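Local coordinates for protein iminosuccinate reductase (Paracoccus denitrificans, PDB 6RQA) that catalyses the NADH-dependent reduction of iminosuccinate to L-aspartate, regenerating the amino group donor of the beta-hydroxyaspartate cycle, at residues E29-M34 against G124-A129; A55-V60 against V315-L320; E174-W179 against L198-V203; P224-E229 against P252-R257. All coordinates share one frame; numbering follows the deposited sequence.

Interaction 1 of 4, residues E29-M34 against G124-A129; sequences EIAGLM and GNLLTA
The methyl CG2 of I30 pushes into the notch between L126 and L127, two neighbouring leucines in the first turn of a long helix. This is helix-against-helix packing within the ornithine cyclodeaminase/mu-crystallin fold: a weakly bonded turn near the N terminus, residues 30-33, rests on the start of helix 125-143. The bump fits evenly, since CG2 of I30 lies 3.7 Å from CD2 of L126 and equally 3.7 Å from CD2 of L127. The beta branch of isoleucine makes this possible: CG2 stands anti to the backbone N and faces the leucines, while CG1 goes off beside that N.

L126 fills the hollow beside A31 in turn. Its side chain slides past I30 in the opposite direction, with CG anti to its own N (chi1 -178°), and pushes CD2 up to the backbone of A31, 3.7 Å from the amide N. CB of A31, 3.9 Å from the same methyl, is small enough to let it in so close. L127 instead crosses I30 at about a right angle, and its CD2 also meets CG of M34 at 4.2 Å. V122 of strand 118-123 touches both I30 and L127, and M34 continues onto V322, A325 and V326 of helix 316-333. Across the two segments the contacts are all apolar.

T128 OG1 is hydrogen-bonded to K88, the probable proton donor/acceptor. The leucine-bearing turn is pinned from within: G124 O accepts from T128 N at 3.0 Å and from T128 OG1 at 2.6 Å, the two donors arriving from opposite faces of its plane.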
loop_
_atom_site.group_PDB
_atom_site.type_symbol
_atom_site.label_atom_id
_atom_site.label_comp_id
_atom_site.label_asym_id
_atom_site.label_seq_id
_atom_site.Cartn_x
_atom_site.Cartn_y
_atom_site.Cartn_z
ATOM N N GLU A 29 -7.844 -10.804 -20.469
ATOM C CA GLU A 29 -7.925 -12.248 -20.300
ATOM C C GLU A 29 -8.835 -12.668 -19.153
ATOM O O GLU A 29 -9.163 -13.855 -19.050
ATOM C CB GLU A 29 -6.523 -12.830 -20.071
ATOM C CG GLU A 29 -5.508 -12.466 -21.146
ATOM C CD GLU A 29 -5.799 -13.125 -22.482
ATOM O OE1 GLU A 29 -6.523 -14.144 -22.504
ATOM O OE2 GLU A 29 -5.301 -12.623 -23.511
ATOM N N ILE A 30 -9.256 -11.728 -18.301
ATOM C CA ILE A 30 -10.002 -12.083 -17.096
ATOM C C ILE A 30 -11.338 -12.722 -17.452
ATOM O O ILE A 30 -11.746 -13.719 -16.843
ATOM C CB ILE A 30 -10.193 -10.843 -16.202
ATOM C CG1 ILE A 30 -8.842 -10.217 -15.850
ATOM C CG2 ILE A 30 -10.963 -11.207 -14.941
ATOM C CD1 ILE A 30 -7.953 -11.103 -15.015
ATOM N N ALA A 31 -12.038 -12.163 -18.443
ATOM C CA ALA A 31 -13.370 -12.654 -18.784
ATOM C C ALA A 31 -13.334 -14.108 -19.240
ATOM O O ALA A 31 -14.209 -14.902 -18.876
ATOM C CB ALA A 31 -13.994 -11.770 -19.863
ATOM N N GLY A 32 -12.331 -14.477 -20.034
ATOM C CA GLY A 32 -12.216 -15.845 -20.503
ATOM C C GLY A 32 -11.705 -16.834 -19.483
ATOM O O GLY A 32 -11.665 -18.035 -19.770
ATOM N N LEU A 33 -11.314 -16.362 -18.301
ATOM C CA LEU A 33 -10.799 -17.217 -17.238
ATOM C C LEU A 33 -11.751 -17.356 -16.063
ATOM O O LEU A 33 -11.937 -18.463 -15.556
ATOM C CB LEU A 33 -9.456 -16.677 -16.735
ATOM C CG LEU A 33 -8.303 -16.681 -17.741
ATOM C CD1 LEU A 33 -7.110 -15.913 -17.198
ATOM C CD2 LEU A 33 -7.911 -18.107 -18.091
ATOM N N MET A 34 -12.368 -16.266 -15.625
ATOM C CA MET A 34 -13.229 -16.290 -14.454
ATOM C C MET A 34 -14.672 -16.598 -14.831
ATOM O O MET A 34 -15.157 -16.214 -15.899
ATOM C CB MET A 34 -13.165 -14.957 -13.709
ATOM C CG MET A 34 -12.302 -14.999 -12.466
ATOM S SD MET A 34 -12.975 -16.118 -11.227
ATOM C CE MET A 34 -11.488 -16.573 -10.343
ATOM N N GLY A 124 -7.348 -5.623 -12.211
ATOM C CA GLY A 124 -8.287 -5.724 -11.112
ATOM C C GLY A 124 -9.664 -5.139 -11.345
ATOM O O GLY A 124 -10.524 -5.228 -10.464
ATOM N N ASN A 125 -9.897 -4.543 -12.517
ATOM C CA ASN A 125 -11.194 -3.927 -12.784
ATOM C C ASN A 125 -12.307 -4.968 -12.780
ATOM O O ASN A 125 -13.218 -4.923 -11.943
ATOM C CB ASN A 125 -11.158 -3.173 -14.115
ATOM C CG ASN A 125 -10.319 -1.913 -14.049
ATOM O OD1 ASN A 125 -10.045 -1.392 -12.968
ATOM N ND2 ASN A 125 -9.911 -1.413 -15.210
ATOM N N LEU A 126 -12.247 -5.924 -13.711
ATOM C CA LEU A 126 -13.275 -6.959 -13.767
ATOM C C LEU A 126 -13.263 -7.832 -12.519
ATOM O O LEU A 126 -14.317 -8.317 -12.093
ATOM C CB LEU A 126 -13.089 -7.816 -15.021
ATOM C CG LEU A 126 -14.131 -8.914 -15.248
ATOM C CD1 LEU A 126 -15.532 -8.331 -15.211
ATOM C CD2 LEU A 126 -13.882 -9.631 -16.564
ATOM N N LEU A 127 -12.088 -8.036 -11.915
ATOM C CA LEU A 127 -12.013 -8.856 -10.709
ATOM C C LEU A 127 -12.804 -8.232 -9.566
ATOM O O LEU A 127 -13.478 -8.943 -8.811
ATOM C CB LEU A 127 -10.555 -9.066 -10.299
ATOM C CG LEU A 127 -9.722 -10.042 -11.132
ATOM C CD1 LEU A 127 -8.354 -10.249 -10.500
ATOM C CD2 LEU A 127 -10.446 -11.369 -11.289
ATOM N N THR A 128 -12.739 -6.906 -9.427
ATOM C CA THR A 128 -13.447 -6.236 -8.339
ATOM C C THR A 128 -14.950 -6.468 -8.435
ATOM O O THR A 128 -15.599 -6.822 -7.445
ATOM C CB THR A 128 -13.135 -4.739 -8.349
ATOM O OG1 THR A 128 -11.720 -4.542 -8.230
ATOM C CG2 THR A 128 -13.835 -4.046 -7.189
ATOM N N ALA A 129 -15.521 -6.274 -9.626
ATOM C CA ALA A 129 -16.955 -6.484 -9.798
ATOM C C ALA A 129 -17.334 -7.938 -9.553
ATOM O O ALA A 129 -18.400 -8.224 -8.995
ATOM C CB ALA A 129 -17.389 -6.042 -11.196
#

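Interaction 2 of 4, residues A55-V60 against V315-L320; sequences AYNFPV and VGLQDL
N57 lays its amide against V315, crossing it at about a right angle so that CG of N57 lies 3.5 Å from CB of V315, with ND2 of N57 3.7 Å from CG1 of the valine. The side chain starts out past the helix, but CG sits anti to its own carbonyl carbon (chi1 -58°), which turns the amide inward. OD1 of N57 then accepts a hydrogen bond from L317 N at 2.9 Å, with an N-H...O angle of 157° and the donor almost in line with the carbonyl. Strand 55-64, outermost in the mixed sheet within this chain, here meets the N-terminal turn of helix 316-333, whose first amides have no preceding helical carbonyl; the carboxamide oxygen serves one of them.

The L317 side chain lies alongside the amide, and its CD1 reaches CB of A55 at 3.6 Å; the small alanine suits this close approach. Y56 takes the other direction, its OH bonded to E63 of the second subunit. Two residues further along the helix, D319 forms salt bridges with R131, which binds NAD(+), and with K88, the probable proton donor/acceptor.

A leucine in place of N57 would probably leave the buried amide of L317 without its acceptor. One polar oxygen in an otherwise apolar joint thus implies a specific, directional attachment of strand to helix start, close to the active-site groups.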
loop_
_atom_site.group_PDB
_atom_site.type_symbol
_atom_site.label_atom_id
_atom_site.label_comp_id
_atom_site.label_asym_id
_atom_site.label_seq_id
_atom_site.Cartn_x
_atom_site.Cartn_y
_atom_site.Cartn_z
ATOM N N ALA A 55 -6.793 -15.939 8.108
ATOM C CA ALA A 55 -6.538 -14.893 7.131
ATOM C C ALA A 55 -7.040 -13.576 7.702
ATOM O O ALA A 55 -7.957 -13.556 8.527
ATOM C CB ALA A 55 -7.219 -15.196 5.792
ATOM N N TYR A 56 -6.430 -12.480 7.261
ATOM C CA TYR A 56 -6.822 -11.167 7.755
ATOM C C TYR A 56 -6.420 -10.108 6.741
ATOM O O TYR A 56 -5.537 -10.323 5.907
ATOM C CB TYR A 56 -6.195 -10.869 9.123
ATOM C CG TYR A 56 -4.743 -10.448 9.071
ATOM C CD1 TYR A 56 -3.733 -11.382 8.872
ATOM C CD2 TYR A 56 -4.382 -9.117 9.236
ATOM C CE1 TYR A 56 -2.404 -10.999 8.830
ATOM C CE2 TYR A 56 -3.057 -8.726 9.197
ATOM C CZ TYR A 56 -2.072 -9.669 8.993
ATOM O OH TYR A 56 -0.751 -9.278 8.955
ATOM N N ASN A 57 -7.079 -8.958 6.834
ATOM C CA ASN A 57 -6.820 -7.825 5.959
ATOM C C ASN A 57 -5.926 -6.813 6.659
ATOM O O ASN A 57 -6.094 -6.541 7.851
ATOM C CB ASN A 57 -8.126 -7.147 5.537
ATOM C CG ASN A 57 -9.071 -8.091 4.829
ATOM O OD1 ASN A 57 -8.926 -8.352 3.635
ATOM N ND2 ASN A 57 -10.053 -8.602 5.561
ATOM N N PHE A 58 -4.982 -6.251 5.908
ATOM C CA PHE A 58 -4.122 -5.208 6.434
ATOM C C PHE A 58 -4.924 -3.926 6.646
ATOM O O PHE A 58 -6.011 -3.763 6.088
ATOM C CB PHE A 58 -2.960 -4.941 5.479
ATOM C CG PHE A 58 -2.046 -6.117 5.282
ATOM C CD1 PHE A 58 -2.040 -7.172 6.180
ATOM C CD2 PHE A 58 -1.184 -6.163 4.198
ATOM C CE1 PHE A 58 -1.200 -8.251 5.995
ATOM C CE2 PHE A 58 -0.342 -7.241 4.009
ATOM C CZ PHE A 58 -0.349 -8.285 4.908
ATOM N N PRO A 59 -4.415 -3.006 7.466
ATOM C CA PRO A 59 -5.054 -1.688 7.575
ATOM C C PRO A 59 -5.104 -0.998 6.218
ATOM O O PRO A 59 -4.103 -0.915 5.505
ATOM C CB PRO A 59 -4.153 -0.940 8.563
ATOM C CG PRO A 59 -3.520 -2.015 9.375
ATOM C CD PRO A 59 -3.317 -3.167 8.436
ATOM N N VAL A 60 -6.286 -0.506 5.865
ATOM C CA VAL A 60 -6.515 0.045 4.535
ATOM C C VAL A 60 -5.922 1.445 4.452
ATOM O O VAL A 60 -6.165 2.290 5.319
ATOM C CB VAL A 60 -8.016 0.061 4.205
ATOM C CG1 VAL A 60 -8.258 0.730 2.858
ATOM C CG2 VAL A 60 -8.574 -1.354 4.211
ATOM N N VAL A 315 -13.118 -6.192 1.091
ATOM C CA VAL A 315 -11.849 -6.416 1.771
ATOM C C VAL A 315 -10.831 -6.926 0.761
ATOM O O VAL A 315 -11.181 -7.554 -0.244
ATOM C CB VAL A 315 -11.991 -7.398 2.956
ATOM C CG1 VAL A 315 -12.964 -6.848 3.988
ATOM C CG2 VAL A 315 -12.436 -8.767 2.470
ATOM N N GLY A 316 -9.556 -6.650 1.042
ATOM C CA GLY A 316 -8.502 -6.993 0.102
ATOM C C GLY A 316 -8.349 -8.483 -0.136
ATOM O O GLY A 316 -7.919 -8.898 -1.215
ATOM N N LEU A 317 -8.689 -9.307 0.860
ATOM C CA LEU A 317 -8.577 -10.752 0.683
ATOM C C LEU A 317 -9.484 -11.251 -0.434
ATOM O O LEU A 317 -9.139 -12.216 -1.127
ATOM C CB LEU A 317 -8.901 -11.476 1.990
ATOM C CG LEU A 317 -7.887 -11.367 3.133
ATOM C CD1 LEU A 317 -8.418 -12.060 4.375
ATOM C CD2 LEU A 317 -6.540 -11.947 2.734
ATOM N N GLN A 318 -10.644 -10.615 -0.622
ATOM C CA GLN A 318 -11.516 -10.982 -1.732
ATOM C C GLN A 318 -10.817 -10.775 -3.069
ATOM O O GLN A 318 -10.891 -11.632 -3.957
ATOM C CB GLN A 318 -12.813 -10.175 -1.667
ATOM C CG GLN A 318 -13.685 -10.507 -0.469
ATOM C CD GLN A 318 -14.752 -9.460 -0.218
ATOM O OE1 GLN A 318 -14.641 -8.323 -0.675
ATOM N NE2 GLN A 318 -15.792 -9.839 0.514
ATOM N N ASP A 319 -10.126 -9.642 -3.226
ATOM C CA ASP A 319 -9.349 -9.410 -4.439
ATOM C C ASP A 319 -8.206 -10.411 -4.561
ATOM O O ASP A 319 -7.937 -10.927 -5.651
ATOM C CB ASP A 319 -8.807 -7.981 -4.447
ATOM C CG ASP A 319 -9.900 -6.941 -4.312
ATOM O OD1 ASP A 319 -10.825 -6.935 -5.152
ATOM O OD2 ASP A 319 -9.837 -6.134 -3.360
ATOM N N LEU A 320 -7.523 -10.698 -3.450
ATOM C CA LEU A 320 -6.407 -11.636 -3.490
ATOM C C LEU A 320 -6.872 -13.035 -3.870
ATOM O O LEU A 320 -6.229 -13.714 -4.680
ATOM C CB LEU A 320 -5.690 -11.660 -2.141
ATOM C CG LEU A 320 -5.007 -10.368 -1.687
ATOM C CD1 LEU A 320 -4.323 -10.569 -0.344
ATOM C CD2 LEU A 320 -4.012 -9.889 -2.730
#

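Interaction 3 of 4, residues E174-W179 against L198-V203; sequences EKVIGW and LPFEAV
CG1 of V176 sits at the edge of the F200 ring, in its plane, 3.9 Å from CD1. The ring leans obliquely along the neighbouring strand, bringing CE1 to 3.5 Å from G178 N, while L189, A190 and A193 of helix 186-195 touch it. A side chain at G178 would run into this ring, so glycine suits the place. The indole of W179 has the carbonyl O of V203 at its edge, near its plane, 3.1 Å from CD1; L205 and L208 of helix 205-211 also touch it.

The two strands are parallel neighbours joined by helix 186-195, a beta-alpha-beta unit at the rim of the eight-stranded parallel sheet of the Rossmann-type NAD-binding domain. V176 N donates to P199 O (3.0 Å), E201 N to V176 O, G178 N weakly to E201 O, and V203 N to G178 O (2.9 Å).

On the side that carries I177 and E201, K175 runs extended, CG anti to its own N (chi1 -173°), and NZ meets OE2 of E201 at 2.6 Å in a salt bridge. Were the lysine replaced by an alanine, OE2 of E201 would probably lose this counter-charge, although R207 would still pair with OE1. E174 pairs with K149.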
loop_
_atom_site.group_PDB
_atom_site.type_symbol
_atom_site.label_atom_id
_atom_site.label_comp_id
_atom_site.label_asym_id
_atom_site.label_seq_id
_atom_site.Cartn_x
_atom_site.Cartn_y
_atom_site.Cartn_z
ATOM N N GLU A 174 -37.600 -16.698 -9.409
ATOM C CA GLU A 174 -38.683 -16.725 -10.379
ATOM C C GLU A 174 -38.939 -15.380 -11.042
ATOM O O GLU A 174 -39.480 -15.353 -12.152
ATOM C CB GLU A 174 -39.984 -17.199 -9.716
ATOM C CG GLU A 174 -39.884 -18.556 -9.046
ATOM C CD GLU A 174 -41.167 -18.948 -8.340
ATOM O OE1 GLU A 174 -42.143 -18.172 -8.409
ATOM O OE2 GLU A 174 -41.198 -20.030 -7.718
ATOM N N LYS A 175 -38.561 -14.278 -10.400
ATOM C CA LYS A 175 -38.841 -12.948 -10.916
ATOM C C LYS A 175 -37.806 -11.980 -10.364
ATOM O O LYS A 175 -37.265 -12.184 -9.274
ATOM C CB LYS A 175 -40.261 -12.499 -10.543
ATOM C CG LYS A 175 -40.708 -11.196 -11.182
ATOM C CD LYS A 175 -42.102 -10.810 -10.715
ATOM C CE LYS A 175 -42.549 -9.503 -11.347
ATOM N NZ LYS A 175 -43.912 -9.108 -10.894
ATOM N N VAL A 176 -37.525 -10.930 -11.133
ATOM C CA VAL A 176 -36.614 -9.868 -10.720
ATOM C C VAL A 176 -37.352 -8.543 -10.834
ATOM O O VAL A 176 -37.828 -8.185 -11.917
ATOM C CB VAL A 176 -35.330 -9.842 -11.567
ATOM C CG1 VAL A 176 -34.404 -8.732 -11.087
ATOM C CG2 VAL A 176 -34.626 -11.190 -11.517
ATOM N N ILE A 177 -37.454 -7.821 -9.721
ATOM C CA ILE A 177 -38.003 -6.470 -9.697
ATOM C C ILE A 177 -36.869 -5.506 -9.379
ATOM O O ILE A 177 -35.985 -5.819 -8.571
ATOM C CB ILE A 177 -39.155 -6.333 -8.681
ATOM C CG1 ILE A 177 -38.711 -6.794 -7.291
ATOM C CG2 ILE A 177 -40.374 -7.119 -9.147
ATOM C CD1 ILE A 177 -39.793 -6.686 -6.237
ATOM N N GLY A 178 -36.886 -4.341 -10.022
ATOM C CA GLY A 178 -35.789 -3.405 -9.900
ATOM C C GLY A 178 -36.278 -1.985 -9.701
ATOM O O GLY A 178 -37.396 -1.623 -10.074
ATOM N N TRP A 179 -35.404 -1.182 -9.098
ATOM C CA TRP A 179 -35.643 0.240 -8.904
ATOM C C TRP A 179 -34.307 0.963 -8.992
ATOM O O TRP A 179 -33.281 0.440 -8.546
ATOM C CB TRP A 179 -36.315 0.524 -7.556
ATOM C CG TRP A 179 -36.548 1.985 -7.294
ATOM C CD1 TRP A 179 -37.657 2.711 -7.621
ATOM C CD2 TRP A 179 -35.649 2.897 -6.648
ATOM N NE1 TRP A 179 -37.504 4.016 -7.221
ATOM C CE2 TRP A 179 -36.281 4.156 -6.621
ATOM C CE3 TRP A 179 -34.373 2.770 -6.091
ATOM C CZ2 TRP A 179 -35.679 5.281 -6.059
ATOM C CZ3 TRP A 179 -33.778 3.888 -5.533
ATOM C CH2 TRP A 179 -34.431 5.127 -5.522
ATOM N N LEU A 198 -35.172 -14.751 -16.799
ATOM C CA LEU A 198 -36.015 -14.321 -15.702
ATOM C C LEU A 198 -36.817 -13.094 -16.111
ATOM O O LEU A 198 -36.252 -12.155 -16.690
ATOM C CB LEU A 198 -35.170 -14.000 -14.459
ATOM C CG LEU A 198 -34.430 -15.170 -13.811
ATOM C CD1 LEU A 198 -33.526 -14.676 -12.692
ATOM C CD2 LEU A 198 -35.421 -16.192 -13.288
ATOM N N PRO A 199 -38.118 -13.056 -15.835
ATOM C CA PRO A 199 -38.901 -11.857 -16.148
ATOM C C PRO A 199 -38.543 -10.707 -15.220
ATOM O O PRO A 199 -38.217 -10.902 -14.046
ATOM C CB PRO A 199 -40.348 -12.314 -15.940
ATOM C CG PRO A 199 -40.241 -13.434 -14.953
ATOM C CD PRO A 199 -38.943 -14.126 -15.249
ATOM N N PHE A 200 -38.605 -9.494 -15.763
ATOM C CA PHE A 200 -38.255 -8.288 -15.027
ATOM C C PHE A 200 -39.422 -7.311 -15.033
ATOM O O PHE A 200 -40.157 -7.211 -16.019
ATOM C CB PHE A 200 -37.011 -7.614 -15.620
ATOM C CG PHE A 200 -36.650 -6.317 -14.953
ATOM C CD1 PHE A 200 -35.952 -6.309 -13.756
ATOM C CD2 PHE A 200 -37.008 -5.103 -15.523
ATOM C CE1 PHE A 200 -35.618 -5.117 -13.137
ATOM C CE2 PHE A 200 -36.677 -3.907 -14.909
ATOM C CZ PHE A 200 -35.981 -3.914 -13.715
ATOM N N GLU A 201 -39.583 -6.591 -13.923
ATOM C CA GLU A 201 -40.599 -5.552 -13.800
ATOM C C GLU A 201 -40.018 -4.391 -13.010
ATOM O O GLU A 201 -39.653 -4.556 -11.843
ATOM C CB GLU A 201 -41.863 -6.079 -13.112
ATOM C CG GLU A 201 -42.827 -4.974 -12.697
ATOM C CD GLU A 201 -44.052 -5.497 -11.973
ATOM O OE1 GLU A 201 -45.117 -4.850 -12.063
ATOM O OE2 GLU A 201 -43.950 -6.551 -11.314
ATOM N N ALA A 202 -40.006 -3.193 -13.578
ATOM C CA ALA A 202 -39.533 -2.015 -12.824
ATOM C C ALA A 202 -40.587 -1.657 -11.789
ATOM O O ALA A 202 -41.732 -1.706 -12.121
ATOM C CB ALA A 202 -39.305 -0.872 -13.757
ATOM N N VAL A 203 -40.194 -1.315 -10.574
ATOM C CA VAL A 203 -41.178 -0.979 -9.516
ATOM C C VAL A 203 -40.667 0.180 -8.680
ATOM O O VAL A 203 -39.627 0.685 -8.961
ATOM C CB VAL A 203 -41.455 -2.155 -8.578
ATOM C CG1 VAL A 203 -42.161 -3.292 -9.267
ATOM C CG2 VAL A 203 -40.197 -2.617 -7.889
#

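Interaction 4 of 4, residues P224-E229 against P252-R257; sequences PLLMNE and PALVAR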
loop_
_atom_site.group_PDB
_atom_site.type_symbol
_atom_site.label_atom_id
_atom_site.label_comp_id
_atom_site.label_asym_id
_atom_site.label_seq_id
_atom_site.Cartn_x
_atom_site.Cartn_y
_atom_site.Cartn_z
ATOM N N PRO A 224 -30.911 7.901 2.592
ATOM C CA PRO A 224 -31.610 6.620 2.759
ATOM C C PRO A 224 -32.634 6.403 1.654
ATOM O O PRO A 224 -33.467 7.268 1.376
ATOM C CB PRO A 224 -32.276 6.754 4.135
ATOM C CG PRO A 224 -32.361 8.226 4.378
ATOM C CD PRO A 224 -31.140 8.807 3.730
ATOM N N LEU A 225 -32.560 5.235 1.016
ATOM C CA LEU A 225 -33.473 4.905 -0.071
ATOM C C LEU A 225 -34.538 3.924 0.400
ATOM O O LEU A 225 -35.723 4.268 0.471
ATOM C CB LEU A 225 -32.702 4.328 -1.259
ATOM C CG LEU A 225 -31.562 5.187 -1.806
ATOM C CD1 LEU A 225 -30.868 4.476 -2.956
ATOM C CD2 LEU A 225 -32.077 6.547 -2.245
ATOM N N LEU A 226 -34.128 2.698 0.719
ATOM C CA LEU A 226 -35.048 1.696 1.245
ATOM C C LEU A 226 -35.373 2.039 2.694
ATOM O O LEU A 226 -34.497 1.994 3.563
ATOM C CB LEU A 226 -34.431 0.305 1.126
ATOM C CG LEU A 226 -35.335 -0.892 1.429
ATOM C CD1 LEU A 226 -36.521 -0.928 0.477
ATOM C CD2 LEU A 226 -34.541 -2.188 1.352
ATOM N N MET A 227 -36.627 2.392 2.953
ATOM C CA MET A 227 -37.040 2.848 4.270
ATOM C C MET A 227 -37.418 1.668 5.162
ATOM O O MET A 227 -37.523 0.522 4.719
ATOM C CB MET A 227 -38.205 3.829 4.153
ATOM C CG MET A 227 -37.872 5.069 3.343
ATOM S SD MET A 227 -36.364 5.870 3.921
ATOM C CE MET A 227 -36.825 6.297 5.597
ATOM N N ASN A 228 -37.627 1.971 6.445
ATOM C CA ASN A 228 -37.908 0.926 7.423
ATOM C C ASN A 228 -39.239 0.241 7.136
ATOM O O ASN A 228 -39.322 -0.993 7.114
ATOM C CB ASN A 228 -37.900 1.515 8.833
ATOM C CG ASN A 228 -38.105 0.462 9.902
ATOM O OD1 ASN A 228 -37.696 -0.688 9.742
ATOM N ND2 ASN A 228 -38.745 0.850 10.999
ATOM N N GLU A 229 -40.295 1.023 6.914
ATOM C CA GLU A 229 -41.612 0.452 6.665
ATOM C C GLU A 229 -41.771 -0.092 5.251
ATOM O O GLU A 229 -42.810 -0.692 4.954
ATOM C CB GLU A 229 -42.698 1.492 6.947
ATOM C CG GLU A 229 -42.863 1.832 8.423
ATOM C CD GLU A 229 -43.055 0.600 9.290
ATOM O OE1 GLU A 229 -42.051 0.077 9.821
ATOM O OE2 GLU A 229 -44.211 0.149 9.437
ATOM N N PRO A 252 -31.556 3.943 8.788
ATOM C CA PRO A 252 -30.939 3.414 10.016
ATOM C C PRO A 252 -31.914 2.680 10.923
ATOM O O PRO A 252 -31.497 1.776 11.658
ATOM C CB PRO A 252 -30.374 4.672 10.688
ATOM C CG PRO A 252 -30.101 5.601 9.552
ATOM C CD PRO A 252 -31.192 5.351 8.548
ATOM N N ALA A 253 -33.200 3.039 10.894
ATOM C CA ALA A 253 -34.188 2.294 11.667
ATOM C C ALA A 253 -34.353 0.878 11.126
ATOM O O ALA A 253 -34.530 -0.071 11.898
ATOM C CB ALA A 253 -35.527 3.032 11.660
ATOM N N LEU A 254 -34.305 0.721 9.801
ATOM C CA LEU A 254 -34.344 -0.612 9.208
ATOM C C LEU A 254 -33.096 -1.408 9.570
ATOM O O LEU A 254 -33.175 -2.614 9.833
ATOM C CB LEU A 254 -34.491 -0.502 7.691
ATOM C CG LEU A 254 -34.313 -1.779 6.867
ATOM C CD1 LEU A 254 -35.402 -2.790 7.194
ATOM C CD2 LEU A 254 -34.300 -1.453 5.383
ATOM N N VAL A 255 -31.937 -0.747 9.588
ATOM C CA VAL A 255 -30.702 -1.410 9.988
ATOM C C VAL A 255 -30.762 -1.829 11.451
ATOM O O VAL A 255 -30.167 -2.842 11.840
ATOM C CB VAL A 255 -29.500 -0.485 9.709
ATOM C CG1 VAL A 255 -28.190 -1.171 10.059
ATOM C CG2 VAL A 255 -29.502 -0.039 8.253
ATOM N N ALA A 256 -31.492 -1.080 12.280
ATOM C CA ALA A 256 -31.498 -1.357 13.713
ATOM C C ALA A 256 -32.287 -2.616 14.053
ATOM O O ALA A 256 -31.968 -3.293 15.037
ATOM C CB ALA A 256 -32.059 -0.158 14.478
ATOM N N ARG A 257 -33.309 -2.952 13.267
ATOM C CA ARG A 257 -34.169 -4.089 13.571
ATOM C C ARG A 257 -33.769 -5.356 12.822
ATOM O O ARG A 257 -34.501 -6.348 12.868
ATOM C CB ARG A 257 -35.633 -3.741 13.277
ATOM C CG ARG A 257 -36.056 -3.869 11.819
ATOM C CD ARG A 257 -37.568 -3.728 11.696
ATOM N NE ARG A 257 -38.131 -4.577 10.648
ATOM C CZ ARG A 257 -38.461 -4.152 9.433
ATOM N NH1 ARG A 257 -38.285 -2.880 9.102
ATOM N NH2 ARG A 257 -38.971 -4.997 8.548
#
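N228 lies along the first turn of helix 252-256, its CB 3.8 Å from the backbone N of L254 and 4.0 Å from CB of A253. With CG anti to the backbone N (chi1 -177°), the amide extends along that turn: ND2 passes 3.9 Å from the A253 methyl, while OD1 lies 3.4 Å from CA of L254 and comes to the edge of the R257 guanidinium, near its plane, which is turned 52° from the amide. The modelled gap from OD1 to NH1 is implausibly short and therefore doubtful.

The firmer bond runs from R257 NH1 to the backbone O of N228, 2.9 Å long, coming from above the carbonyl plane. R257 is where the chain leaves helix 252-256 for strand 259-262 of the Rossmann-type parallel sheet, and its long side chain can bend back to the loop after strand 224-226. NH2 of R257 also bonds V231 O, and the backbone N of N228 bonds D251 OD2.

The apolar part is made by L226 and L254, whose side chains cross at a slant. CD2 of L254 meets CD2 of L226 at 4.1 Å, and I237 touches both residues; CD2 of L254 also lies 3.8 Å from M227 O.

Overall arrangement
From the N terminus, residues 29-34 open interaction 1, and 55-60 open interaction 2 before 124-129 close the first loop, so the two contacts cross. Interaction 2 closes only at 315-320, with interactions 3 and 4 lying in series within its span. Interaction 1 joins the N-terminal turn to helix 125-143, and interaction 2 brings helix 316-333 back to an outer strand of the mixed sheet. These two touch through T128 and D319. Interactions 3 and 4 belong to the parallel-sheet domain, at its rim and around a short helix, and meet where W179 packs on L225. Interactions 2 and 3 stand on opposite sides of the chain's centre.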